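Local coordinates for hydrolase family protein (Deinococcus radiodurans R1, PDB 3CNH) that is a predicted hydrolase of the haloacid dehalogenase-like superfamily, probably acting as a phosphatase, at residues K141-L151 against Q169-M179. Sequence-based numbering, arbitrary orientation.
With PO4 (phosphate ion), chain D.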
loop_
_atom_site.group_PDB
_atom_site.type_symbol
_atom_site.label_atom_id
_atom_site.label_comp_id
_atom_site.label_asym_id
_atom_site.label_seq_id
_atom_site.Cartn_x
_atom_site.Cartn_y
_atom_site.Cartn_z
ATOM N N LYS A 141 4.948 4.723 -5.996
ATOM C CA LYS A 141 5.278 3.665 -6.924
ATOM C C LYS A 141 4.379 3.926 -8.128
ATOM O O LYS A 141 3.233 4.349 -7.956
ATOM C CB LYS A 141 4.957 2.295 -6.317
ATOM C CG LYS A 141 5.778 1.933 -5.131
ATOM C CD LYS A 141 5.429 0.517 -4.614
ATOM C CE LYS A 141 4.044 0.435 -4.130
ATOM N NZ LYS A 141 3.706 -0.817 -3.408
ATOM N N PRO A 142 4.822 3.579 -9.334
ATOM C CA PRO A 142 6.037 2.866 -9.712
ATOM C C PRO A 142 7.204 3.782 -10.083
ATOM O O PRO A 142 8.114 3.390 -10.805
ATOM C CB PRO A 142 5.578 2.114 -10.971
ATOM C CG PRO A 142 4.697 3.085 -11.629
ATOM C CD PRO A 142 3.934 3.763 -10.493
ATOM N N ASN A 143 7.135 5.017 -9.625
ATOM C CA ASN A 143 8.219 5.994 -9.889
ATOM C C ASN A 143 9.562 5.452 -9.416
ATOM O O ASN A 143 9.701 5.054 -8.254
ATOM C CB ASN A 143 7.927 7.314 -9.193
ATOM C CG ASN A 143 8.861 8.439 -9.614
ATOM O OD1 ASN A 143 9.939 8.215 -10.183
ATOM N ND2 ASN A 143 8.466 9.668 -9.294
ATOM N N PRO A 144 10.549 5.368 -10.315
ATOM C CA PRO A 144 11.846 4.889 -9.838
ATOM C C PRO A 144 12.333 5.661 -8.602
ATOM O O PRO A 144 13.021 5.109 -7.749
ATOM C CB PRO A 144 12.766 5.143 -11.035
ATOM C CG PRO A 144 11.823 5.081 -12.230
ATOM C CD PRO A 144 10.537 5.652 -11.757
ATOM N N ALA A 145 11.968 6.944 -8.534
ATOM C CA ALA A 145 12.399 7.783 -7.391
ATOM C C ALA A 145 11.886 7.249 -6.051
ATOM O O ALA A 145 12.516 7.451 -5.001
ATOM C CB ALA A 145 11.939 9.236 -7.572
HETATM N N MSE A 146 10.726 6.606 -6.061
HETATM C CA MSE A 146 10.167 6.073 -4.789
HETATM C C MSE A 146 11.060 4.957 -4.254
HETATM O O MSE A 146 11.347 4.860 -3.061
HETATM C CB MSE A 146 8.772 5.543 -5.014
HETATM C CG MSE A 146 8.146 4.834 -3.910
HETATM SE SE MSE A 146 7.928 6.004 -2.339
HETATM C CE MSE A 146 6.148 5.348 -1.701
ATOM N N TYR A 147 11.463 4.087 -5.165
ATOM C CA TYR A 147 12.309 2.948 -4.782
ATOM C C TYR A 147 13.647 3.454 -4.245
ATOM O O TYR A 147 14.153 2.994 -3.211
ATOM C CB TYR A 147 12.483 1.954 -5.958
ATOM C CG TYR A 147 11.192 1.327 -6.367
ATOM C CD1 TYR A 147 10.603 0.345 -5.611
ATOM C CD2 TYR A 147 10.467 1.826 -7.471
ATOM C CE1 TYR A 147 9.372 -0.193 -5.964
ATOM C CE2 TYR A 147 9.248 1.273 -7.823
ATOM C CZ TYR A 147 8.709 0.280 -7.079
ATOM O OH TYR A 147 7.480 -0.227 -7.452
ATOM N N ARG A 148 14.207 4.408 -4.958
ATOM C CA ARG A 148 15.500 4.989 -4.578
ATOM C C ARG A 148 15.396 5.672 -3.212
ATOM O O ARG A 148 16.292 5.605 -2.395
ATOM C CB ARG A 148 16.042 5.938 -5.660
ATOM C CG ARG A 148 16.343 5.199 -6.981
ATOM C CD ARG A 148 17.152 5.992 -7.999
ATOM N NE ARG A 148 17.761 5.069 -8.962
ATOM C CZ ARG A 148 17.338 4.908 -10.209
ATOM N NH1 ARG A 148 16.370 5.663 -10.691
ATOM N NH2 ARG A 148 17.936 4.033 -10.993
ATOM N N LEU A 149 14.267 6.317 -2.985
ATOM C CA LEU A 149 14.052 7.027 -1.702
ATOM C C LEU A 149 13.997 6.026 -0.555
ATOM O O LEU A 149 14.597 6.191 0.516
ATOM C CB LEU A 149 12.786 7.868 -1.783
ATOM C CG LEU A 149 12.470 8.707 -0.551
ATOM C CD1 LEU A 149 13.678 9.539 -0.031
ATOM C CD2 LEU A 149 11.228 9.571 -0.894
ATOM N N GLY A 150 13.343 4.912 -0.808
ATOM C CA GLY A 150 13.208 3.872 0.222
ATOM C C GLY A 150 14.586 3.337 0.618
ATOM O O GLY A 150 14.923 3.174 1.793
ATOM N N LEU A 151 15.388 3.081 -0.408
ATOM C CA LEU A 151 16.752 2.606 -0.222
ATOM C C LEU A 151 17.586 3.623 0.567
ATOM O O LEU A 151 18.366 3.276 1.476
ATOM C CB LEU A 151 17.433 2.325 -1.573
ATOM C CG LEU A 151 16.862 1.123 -2.320
ATOM C CD1 LEU A 151 17.486 1.033 -3.714
ATOM C CD2 LEU A 151 17.028 -0.214 -1.537
ATOM N N GLN A 169 4.476 -4.483 -12.828
ATOM C CA GLN A 169 5.082 -3.180 -13.162
ATOM C C GLN A 169 5.937 -2.647 -12.015
ATOM O O GLN A 169 7.018 -2.051 -12.230
ATOM C CB GLN A 169 4.003 -2.167 -13.553
ATOM C CG GLN A 169 4.514 -0.799 -14.016
ATOM C CD GLN A 169 3.350 0.100 -14.465
ATOM O OE1 GLN A 169 2.196 -0.354 -14.468
ATOM N NE2 GLN A 169 3.631 1.363 -14.819
ATOM N N ASN A 170 5.476 -2.883 -10.789
ATOM C CA ASN A 170 6.204 -2.426 -9.579
ATOM C C ASN A 170 7.453 -3.274 -9.337
ATOM O O ASN A 170 8.508 -2.771 -8.941
ATOM C CB ASN A 170 5.317 -2.363 -8.350
ATOM C CG ASN A 170 4.434 -1.142 -8.346
ATOM O OD1 ASN A 170 4.851 -0.102 -8.823
ATOM N ND2 ASN A 170 3.275 -1.234 -7.744
ATOM N N VAL A 171 7.329 -4.575 -9.584
ATOM C CA VAL A 171 8.462 -5.484 -9.454
ATOM C C VAL A 171 9.566 -5.105 -10.437
ATOM O O VAL A 171 10.778 -5.013 -10.106
ATOM C CB VAL A 171 8.013 -6.974 -9.641
ATOM C CG1 VAL A 171 9.211 -7.906 -9.805
ATOM C CG2 VAL A 171 7.092 -7.359 -8.471
ATOM N N GLN A 172 9.131 -4.836 -11.654
ATOM C CA GLN A 172 10.065 -4.465 -12.710
ATOM C C GLN A 172 10.758 -3.135 -12.419
ATOM O O GLN A 172 11.940 -2.967 -12.674
ATOM C CB GLN A 172 9.403 -4.498 -14.091
ATOM C CG GLN A 172 8.979 -5.892 -14.532
ATOM C CD GLN A 172 8.178 -5.896 -15.797
ATOM O OE1 GLN A 172 7.408 -4.976 -16.043
ATOM N NE2 GLN A 172 8.333 -6.941 -16.604
ATOM N N ALA A 173 10.012 -2.163 -11.900
ATOM C CA ALA A 173 10.579 -0.838 -11.581
ATOM C C ALA A 173 11.628 -0.940 -10.485
ATOM O O ALA A 173 12.669 -0.314 -10.539
ATOM C CB ALA A 173 9.459 0.174 -11.183
ATOM N N ALA A 174 11.338 -1.778 -9.513
ATOM C CA ALA A 174 12.274 -2.026 -8.410
ATOM C C ALA A 174 13.561 -2.622 -8.975
ATOM O O ALA A 174 14.685 -2.212 -8.651
ATOM C CB ALA A 174 11.649 -2.969 -7.370
ATOM N N ARG A 175 13.417 -3.626 -9.821
ATOM C CA ARG A 175 14.604 -4.263 -10.407
ATOM C C ARG A 175 15.417 -3.277 -11.258
ATOM O O ARG A 175 16.655 -3.390 -11.344
ATOM C CB ARG A 175 14.220 -5.468 -11.244
ATOM C CG ARG A 175 13.637 -6.591 -10.393
ATOM C CD ARG A 175 13.150 -7.693 -11.290
ATOM N NE ARG A 175 12.791 -8.851 -10.488
ATOM C CZ ARG A 175 11.965 -9.792 -10.891
ATOM N NH1 ARG A 175 11.370 -9.695 -12.062
ATOM N NH2 ARG A 175 11.683 -10.792 -10.082
ATOM N N ALA A 176 14.717 -2.319 -11.842
ATOM C CA ALA A 176 15.364 -1.344 -12.749
ATOM C C ALA A 176 16.286 -0.408 -11.984
ATOM O O ALA A 176 17.178 0.197 -12.582
ATOM C CB ALA A 176 14.328 -0.520 -13.567
ATOM N N VAL A 177 16.059 -0.280 -10.680
ATOM C CA VAL A 177 16.943 0.563 -9.823
ATOM C C VAL A 177 18.007 -0.275 -9.126
ATOM O O VAL A 177 18.844 0.222 -8.375
ATOM C CB VAL A 177 16.200 1.462 -8.805
ATOM C CG1 VAL A 177 15.110 2.325 -9.550
ATOM C CG2 VAL A 177 15.625 0.671 -7.633
ATOM N N GLY A 178 17.968 -1.568 -9.416
ATOM C CA GLY A 178 18.958 -2.512 -8.904
ATOM C C GLY A 178 18.565 -3.405 -7.748
ATOM O O GLY A 178 19.377 -4.164 -7.232
HETATM N N MSE A 179 17.334 -3.286 -7.314
HETATM C CA MSE A 179 16.816 -4.099 -6.199
HETATM C C MSE A 179 16.449 -5.496 -6.662
HETATM O O MSE A 179 16.171 -5.728 -7.841
HETATM C CB MSE A 179 15.533 -3.479 -5.581
HETATM C CG MSE A 179 15.761 -2.148 -4.909
HETATM SE SE MSE A 179 14.081 -1.391 -4.415
HETATM C CE MSE A 179 13.710 -2.326 -2.854
HETATM P P PO4 D . -0.175 -0.382 -2.024
HETATM O O1 PO4 D . 1.018 0.250 -2.577
HETATM O O2 PO4 D . -0.515 -1.637 -2.836
HETATM O O3 PO4 D . -0.182 -0.614 -0.505
HETATM O O4 PO4 D . -1.427 0.463 -2.264
HETATM O O HOH W 1 19.599 2.769 -7.852
#
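Gln169, its chain extended, crosses Pro142 obliquely and brings NE2 up to CG of that proline, whose preceding peptide bond is cis. Asn170 crosses both Lys141 and Tyr147 at about a right angle; its OD1 faces Lys141 CB and lies 3.2 Å from Pro142 CB and 3.0 Å from Tyr147 OH. Lys141, bent at chi3 (-64°), sends NZ to O1 of a phosphate probably from the crystallisation liquor (3.0 Å) and to salt bridges with Asp10 and Asp165, consistent with the lysine of a HAD active site. Ala173 CB sits 3.5 Å from Tyr147 CE2 and equally near Pro142 O, which lies in the plane of the Tyr147 ring, at its edge. Ala174 makes a CH-pi contact, its CB 4.2 Å from the Tyr147 ring centroid and 27° off the normal. In one of two Arg148 conformers, Val177 CG1 lies 3.5 Å above the guanidinium centre, and water 1 links Arg148 NE to Val177 O. Gly178, with positive phi, forms a Schellman motif (Met179 N to Ala174 O, Gly178 N to Arg175 O). Selenomethionine Met179 sets SE oblique to the Tyr147 ring, a Met-aromatic contact, and CG 3.8 Å from Leu151 CD1. The axes of 144-151 and 169-176 approach to 9.0 Å and cross at -60°; both helices pack on the Rossmann-like parallel sheet, where Tyr147 and Ala174 touch Met163 of strand 161-165.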